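Local coordinates for protein ribosomal RNA small subunit methyltransferase E (Legionella pneumophila, PDB 5O96) that probably methylates the N3 position of uridine 1498 in 16S ribosomal RNA, using S-adenosylmethionine as methyl donor, at residues L170-H175 against P190-I195; H84-I89 against T111-E116. All coordinates share one frame; numbering follows the deposited sequence.

Contact 1 of 2, residues L170-H175 against P190-I195; sequences LKLILH and PDVALI. With SAM (S-adenosylmethionine), chain I.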
loop_
_atom_site.group_PDB
_atom_site.type_symbol
_atom_site.label_atom_id
_atom_site.label_comp_id
_atom_site.label_asym_id
_atom_site.label_seq_id
_atom_site.Cartn_x
_atom_site.Cartn_y
_atom_site.Cartn_z
ATOM N N LEU A 170 -21.129 -3.388 10.329
ATOM C CA LEU A 170 -20.877 -4.021 9.046
ATOM C C LEU A 170 -19.718 -4.998 9.199
ATOM O O LEU A 170 -18.726 -4.699 9.872
ATOM C CB LEU A 170 -20.577 -2.987 7.966
ATOM C CG LEU A 170 -20.373 -3.493 6.539
ATOM C CD1 LEU A 170 -21.625 -4.189 6.064
ATOM C CD2 LEU A 170 -20.002 -2.359 5.598
ATOM N N LYS A 171 -19.846 -6.173 8.590
ATOM C CA LYS A 171 -18.853 -7.222 8.773
ATOM C C LYS A 171 -18.515 -7.824 7.426
ATOM O O LYS A 171 -19.368 -8.439 6.794
ATOM C CB LYS A 171 -19.356 -8.299 9.742
ATOM C CG LYS A 171 -19.351 -7.805 11.171
ATOM C CD LYS A 171 -19.781 -8.860 12.154
ATOM C CE LYS A 171 -21.234 -9.185 12.018
ATOM N NZ LYS A 171 -21.775 -9.792 13.279
ATOM N N LEU A 172 -17.264 -7.658 7.008
ATOM C CA LEU A 172 -16.827 -8.010 5.672
ATOM C C LEU A 172 -15.600 -8.918 5.734
ATOM O O LEU A 172 -14.700 -8.721 6.557
ATOM C CB LEU A 172 -16.513 -6.739 4.877
ATOM C CG LEU A 172 -17.639 -5.755 4.573
ATOM C CD1 LEU A 172 -17.044 -4.607 3.793
ATOM C CD2 LEU A 172 -18.769 -6.407 3.771
ATOM N N ILE A 173 -15.551 -9.900 4.847
ATOM C CA ILE A 173 -14.349 -10.705 4.664
ATOM C C ILE A 173 -13.917 -10.613 3.210
ATOM O O ILE A 173 -14.735 -10.785 2.295
ATOM C CB ILE A 173 -14.573 -12.171 5.074
ATOM C CG1 ILE A 173 -13.302 -12.996 4.850
ATOM C CG2 ILE A 173 -15.852 -12.781 4.381
ATOM C CD1 ILE A 173 -13.263 -14.255 5.704
ATOM N N LEU A 174 -12.626 -10.384 2.996
ATOM C CA LEU A 174 -12.071 -10.356 1.644
ATOM C C LEU A 174 -11.938 -11.794 1.154
ATOM O O LEU A 174 -11.076 -12.550 1.624
ATOM C CB LEU A 174 -10.730 -9.623 1.614
ATOM C CG LEU A 174 -10.074 -9.585 0.247
ATOM C CD1 LEU A 174 -10.985 -8.923 -0.778
ATOM C CD2 LEU A 174 -8.766 -8.855 0.332
ATOM N N HIS A 175 -12.803 -12.173 0.211
ATOM C CA HIS A 175 -12.889 -13.537 -0.296
ATOM C C HIS A 175 -13.701 -13.553 -1.589
ATOM O O HIS A 175 -14.775 -12.952 -1.666
ATOM C CB HIS A 175 -13.517 -14.471 0.742
ATOM C CG HIS A 175 -13.553 -15.910 0.316
ATOM N ND1 HIS A 175 -12.429 -16.717 0.298
ATOM C CD2 HIS A 175 -14.579 -16.684 -0.115
ATOM C CE1 HIS A 175 -12.765 -17.920 -0.122
ATOM N NE2 HIS A 175 -14.062 -17.927 -0.379
ATOM N N PRO A 190 -21.530 3.569 11.976
ATOM C CA PRO A 190 -20.379 3.670 12.879
ATOM C C PRO A 190 -19.143 2.850 12.498
ATOM O O PRO A 190 -18.045 3.427 12.471
ATOM C CB PRO A 190 -20.948 3.170 14.228
ATOM C CG PRO A 190 -22.066 2.243 13.864
ATOM C CD PRO A 190 -22.637 2.773 12.559
ATOM N N ASP A 191 -19.279 1.551 12.229
ATOM C CA ASP A 191 -18.077 0.729 12.261
ATOM C C ASP A 191 -18.174 -0.462 11.316
ATOM O O ASP A 191 -19.253 -0.833 10.842
ATOM C CB ASP A 191 -17.768 0.287 13.697
ATOM C CG ASP A 191 -18.942 -0.400 14.373
ATOM O OD1 ASP A 191 -20.001 -0.602 13.735
ATOM O OD2 ASP A 191 -18.791 -0.750 15.557
ATOM N N VAL A 192 -17.001 -1.021 11.018
ATOM C CA VAL A 192 -16.826 -2.151 10.108
ATOM C C VAL A 192 -15.843 -3.131 10.737
ATOM O O VAL A 192 -14.810 -2.724 11.270
ATOM C CB VAL A 192 -16.289 -1.712 8.723
ATOM C CG1 VAL A 192 -16.431 -2.847 7.676
ATOM C CG2 VAL A 192 -16.960 -0.428 8.249
ATOM N N ALA A 193 -16.142 -4.419 10.657
ATOM C CA ALA A 193 -15.144 -5.445 10.900
ATOM C C ALA A 193 -14.696 -6.003 9.554
ATOM O O ALA A 193 -15.533 -6.369 8.726
ATOM C CB ALA A 193 -15.692 -6.553 11.798
ATOM N N LEU A 194 -13.378 -6.056 9.335
ATOM C CA LEU A 194 -12.801 -6.450 8.053
ATOM C C LEU A 194 -11.784 -7.555 8.273
ATOM O O LEU A 194 -10.753 -7.331 8.929
ATOM C CB LEU A 194 -12.134 -5.252 7.367
ATOM C CG LEU A 194 -11.368 -5.506 6.065
ATOM C CD1 LEU A 194 -12.291 -5.920 4.928
ATOM C CD2 LEU A 194 -10.577 -4.277 5.667
ATOM N N ILE A 195 -12.057 -8.735 7.711
ATOM C CA ILE A 195 -11.131 -9.865 7.781
ATOM C C ILE A 195 -10.338 -9.970 6.474
ATOM O O ILE A 195 -10.913 -9.986 5.371
ATOM C CB ILE A 195 -11.876 -11.173 8.093
ATOM C CG1 ILE A 195 -12.556 -11.090 9.461
ATOM C CG2 ILE A 195 -10.914 -12.366 8.076
ATOM C CD1 ILE A 195 -13.431 -12.335 9.769
HETATM N N SAM I . -2.145 -13.284 -2.554
HETATM C CA SAM I . -1.680 -12.799 -1.257
HETATM C C SAM I . -0.178 -12.926 -0.908
HETATM O O SAM I . 0.686 -13.128 -1.746
HETATM O OXT SAM I . 0.242 -12.806 0.242
HETATM C CB SAM I . -2.479 -13.520 -0.219
HETATM C CG SAM I . -3.448 -12.868 0.735
HETATM S SD SAM I . -4.988 -12.662 -0.103
HETATM C CE SAM I . -5.359 -10.931 0.183
HETATM C "C5'" SAM I . -6.047 -13.471 1.117
HETATM C "C4'" SAM I . -7.268 -14.000 0.403
HETATM O "O4'" SAM I . -8.006 -12.867 -0.013
HETATM C "C3'" SAM I . -6.857 -14.698 -0.886
HETATM O "O3'" SAM I . -6.751 -16.095 -0.788
HETATM C "C2'" SAM I . -7.960 -14.370 -1.851
HETATM O "O2'" SAM I . -8.853 -15.454 -1.846
HETATM C "C1'" SAM I . -8.628 -13.148 -1.251
HETATM N N9 SAM I . -8.488 -12.104 -2.275
HETATM C C8 SAM I . -7.334 -11.562 -2.811
HETATM N N7 SAM I . -7.669 -10.658 -3.752
HETATM C C5 SAM I . -9.022 -10.623 -3.826
HETATM C C6 SAM I . -9.873 -9.888 -4.610
HETATM N N6 SAM I . -9.360 -9.051 -5.492
HETATM N N1 SAM I . -11.233 -10.077 -4.491
HETATM C C2 SAM I . -11.744 -10.972 -3.575
HETATM N N3 SAM I . -10.881 -11.711 -2.777
HETATM C C4 SAM I . -9.546 -11.531 -2.918
#

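Contact 2 of 2, residues H84-I89 against T111-E116; sequences HLAQAI and TPLITE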
loop_
_atom_site.group_PDB
_atom_site.type_symbol
_atom_site.label_atom_id
_atom_site.label_comp_id
_atom_site.label_asym_id
_atom_site.label_seq_id
_atom_site.Cartn_x
_atom_site.Cartn_y
_atom_site.Cartn_z
ATOM N N HIS A 84 -12.302 -2.085 12.237
ATOM C CA HIS A 84 -11.547 -3.047 13.025
ATOM C C HIS A 84 -10.951 -4.044 12.039
ATOM O O HIS A 84 -11.680 -4.858 11.462
ATOM C CB HIS A 84 -12.439 -3.738 14.057
ATOM C CG HIS A 84 -11.701 -4.677 14.957
ATOM N ND1 HIS A 84 -12.332 -5.436 15.922
ATOM C CD2 HIS A 84 -10.384 -4.989 15.036
ATOM C CE1 HIS A 84 -11.432 -6.158 16.570
ATOM N NE2 HIS A 84 -10.243 -5.908 16.048
ATOM N N LEU A 85 -9.644 -3.919 11.778
ATOM C CA LEU A 85 -8.944 -4.837 10.887
ATOM C C LEU A 85 -8.600 -6.110 11.635
ATOM O O LEU A 85 -7.968 -6.072 12.695
ATOM C CB LEU A 85 -7.662 -4.204 10.341
ATOM C CG LEU A 85 -6.684 -5.043 9.490
ATOM C CD1 LEU A 85 -7.309 -5.545 8.196
ATOM C CD2 LEU A 85 -5.385 -4.248 9.169
ATOM N N ALA A 86 -9.002 -7.235 11.089
ATOM C CA ALA A 86 -8.497 -8.515 11.558
ATOM C C ALA A 86 -7.595 -9.056 10.452
ATOM O O ALA A 86 -8.087 -9.489 9.407
ATOM C CB ALA A 86 -9.635 -9.472 11.901
ATOM N N GLN A 87 -6.280 -9.015 10.676
ATOM C CA GLN A 87 -5.291 -9.306 9.645
ATOM C C GLN A 87 -4.632 -10.649 9.954
ATOM O O GLN A 87 -4.012 -10.813 11.009
ATOM C CB GLN A 87 -4.248 -8.182 9.574
ATOM C CG GLN A 87 -3.174 -8.351 8.461
ATOM C CD GLN A 87 -3.698 -8.024 7.075
ATOM O OE1 GLN A 87 -4.703 -7.357 6.940
ATOM N NE2 GLN A 87 -3.023 -8.499 6.044
ATOM N N ALA A 88 -4.781 -11.610 9.047
ATOM C CA ALA A 88 -4.024 -12.859 9.153
ATOM C C ALA A 88 -2.545 -12.579 9.340
ATOM O O ALA A 88 -1.981 -11.746 8.637
ATOM C CB ALA A 88 -4.222 -13.693 7.894
ATOM N N ILE A 89 -1.910 -13.289 10.276
ATOM C CA ILE A 89 -0.490 -13.049 10.565
ATOM C C ILE A 89 0.388 -13.573 9.427
ATOM O O ILE A 89 0.310 -14.741 9.037
ATOM C CB ILE A 89 -0.079 -13.694 11.889
ATOM C CG1 ILE A 89 -1.012 -13.222 13.004
ATOM C CG2 ILE A 89 1.414 -13.427 12.161
ATOM C CD1 ILE A 89 -0.608 -13.626 14.373
ATOM N N THR A 111 -6.698 -6.476 15.072
ATOM C CA THR A 111 -6.509 -7.776 15.697
ATOM C C THR A 111 -5.683 -8.679 14.790
ATOM O O THR A 111 -6.145 -9.024 13.690
ATOM C CB THR A 111 -7.860 -8.424 16.010
ATOM O OG1 THR A 111 -8.559 -7.619 16.963
ATOM C CG2 THR A 111 -7.678 -9.842 16.598
ATOM N N PRO A 112 -4.468 -9.085 15.178
ATOM C CA PRO A 112 -3.782 -10.140 14.424
ATOM C C PRO A 112 -4.552 -11.436 14.554
ATOM O O PRO A 112 -5.109 -11.743 15.602
ATOM C CB PRO A 112 -2.403 -10.233 15.087
ATOM C CG PRO A 112 -2.252 -8.934 15.850
ATOM C CD PRO A 112 -3.653 -8.629 16.313
ATOM N N LEU A 113 -4.610 -12.168 13.458
ATOM C CA LEU A 113 -5.530 -13.271 13.280
ATOM C C LEU A 113 -4.717 -14.502 12.937
ATOM O O LEU A 113 -3.857 -14.446 12.053
ATOM C CB LEU A 113 -6.495 -12.940 12.153
ATOM C CG LEU A 113 -7.813 -13.658 12.021
ATOM C CD1 LEU A 113 -8.651 -13.320 13.223
ATOM C CD2 LEU A 113 -8.447 -13.160 10.757
ATOM N N ILE A 114 -4.970 -15.601 13.636
ATOM C CA ILE A 114 -4.373 -16.893 13.312
ATOM C C ILE A 114 -5.431 -17.710 12.577
ATOM O O ILE A 114 -6.508 -17.982 13.122
ATOM C CB ILE A 114 -3.857 -17.607 14.574
ATOM C CG1 ILE A 114 -2.915 -16.680 15.338
ATOM C CG2 ILE A 114 -3.091 -18.866 14.222
ATOM C CD1 ILE A 114 -2.373 -17.291 16.615
ATOM N N THR A 115 -5.162 -18.038 11.314
ATOM C CA THR A 115 -6.097 -18.770 10.472
ATOM C C THR A 115 -5.431 -20.048 9.982
ATOM O O THR A 115 -4.216 -20.210 10.081
ATOM C CB THR A 115 -6.552 -17.953 9.265
ATOM O OG1 THR A 115 -5.459 -17.837 8.349
ATOM C CG2 THR A 115 -6.994 -16.583 9.680
ATOM N N GLU A 116 -6.252 -20.947 9.429
ATOM C CA GLU A 116 -5.791 -22.295 9.104
ATOM C C GLU A 116 -4.516 -22.264 8.280
ATOM O O GLU A 116 -3.542 -22.957 8.592
ATOM C CB GLU A 116 -6.886 -23.059 8.365
ATOM C CG GLU A 116 -6.565 -24.534 8.131
ATOM C CD GLU A 116 -7.771 -25.325 7.640
ATOM O OE1 GLU A 116 -8.815 -25.308 8.332
ATOM O OE2 GLU A 116 -7.678 -25.948 6.559
#

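Contact 1 of 2, residues L170-H175 against P190-I195
L174, held to I195 through the backbone, spreads its side chain above the flat adenine ring of S-adenosylmethionine. Its CD1 methyl lies 3.4 Å from SAM N3, almost straight over that atom, while CD2 reaches toward the methyl carbon that the cofactor donates. With CG anti to the backbone N (chi1 178°), both branches of L174 face the ligand. The main chain of H175 comes instead to the edge of the base, its carbonyl carbon nearly in the ring plane and 3.6 Å from SAM N3.

Behind this end the strands run parallel, and five peptide hydrogen bonds join them. L174 N to I195 O (3.0 Å) is nearly straight, and I195 N meets L172 O in the plane of its carbonyl. At the start of the strands the grip weakens: L170 N is 3.2 Å from D191 O and tilted 26° out of that carbonyl plane. The two strands are neighbours in the parallel sheet of the SPOUT methyltransferase domain, a fold whose C-terminal part is knotted and holds the cofactor; 170-174 lies one place in from the outermost strand, 216-218.

One sheet face carries L170, V192, L172 and L194, covered by helix 227-242 through L172 and L194. L170 and V192 lie side by side there, CG to CG1 at 4.2 Å. Across the other face, I173 crosses I195 at a slant and presses CD1 on CG2 at 3.8 Å; helix 159-165 closes over I195. Farther back on this face, the aliphatic part of K171 rests on A193, CG to CB at 3.9 Å.

Contact 2 of 2, residues H84-I89 against T111-E116
The end of I89 is a bump that fits the notch between P112 and I114, at the far end of this parallel strand pair. I89 CG1 bears on P112 CB at 3.9 Å, and the chain then runs on so that CD1 settles between that same carbon and I114 CG1. Because CG1 stands anti to the carbonyl carbon (chi1 -54°), the terminal branch swings over the partner strand and lies alongside I114. Fit is close beneath it as well, since CG1 also packs against L113 O.

On the opposite face the sizes are reversed. A86 offers a small surface, and the larger L113 leans over it, CD2 4.0 Å from A86 CB. F162 of helix 159-165 touches both side chains on this face.

The segments belong to a beta-alpha-beta unit in which helix 93-104 links strands 82-88 and 109-114. T111 and L113 donate their N-H groups to L85 O and Q87 O, and Q87 and I89 donate back to T111 O and L113 O; P112 has no N-H to give, and its CA approaches Q87 O at 3.5 Å. L113 N reaches that same oxygen from above the carbonyl plane, 45° out of it, a skewed bond in keeping with the strong twist of the strands.

At the near end H84 crosses T111 obliquely, and OG1 lies at the ring edge, near its plane, in a short hydrogen bond with NE2 (2.6 Å). The other ring nitrogen, ND1, is hydrogen-bonded to the carboxylate of E168. Both nitrogens of this buried imidazole are thereby engaged, which, with F162 packed edge-to-face, should hold the ring in one rotation, and the nearby carboxylate would be expected to raise the basicity of the ring.

How the contacts relate
Contacts 1 and 2 form one continuous piece of the parallel sheet, their centres about 12 Å apart, because strands 191-196 and 82-88 are neighbours. Two probable backbone hydrogen bonds make the seam: V192 O to H84 N and L194 O to A86 N, each 2.8 Å. On one face I195 CG2 meets L113 CD2 at 3.7 Å, so the packing under helix 159-165 runs from one contact into the next. Their relation to the cofactor differs. Contact 1 touches S-adenosylmethionine directly, whereas in contact 2 the Q87 side chain stays about 7 Å from a bound cofactor, next to the binding residue T227. The cofactor-binding G197 lies near both, close to I195 and A88.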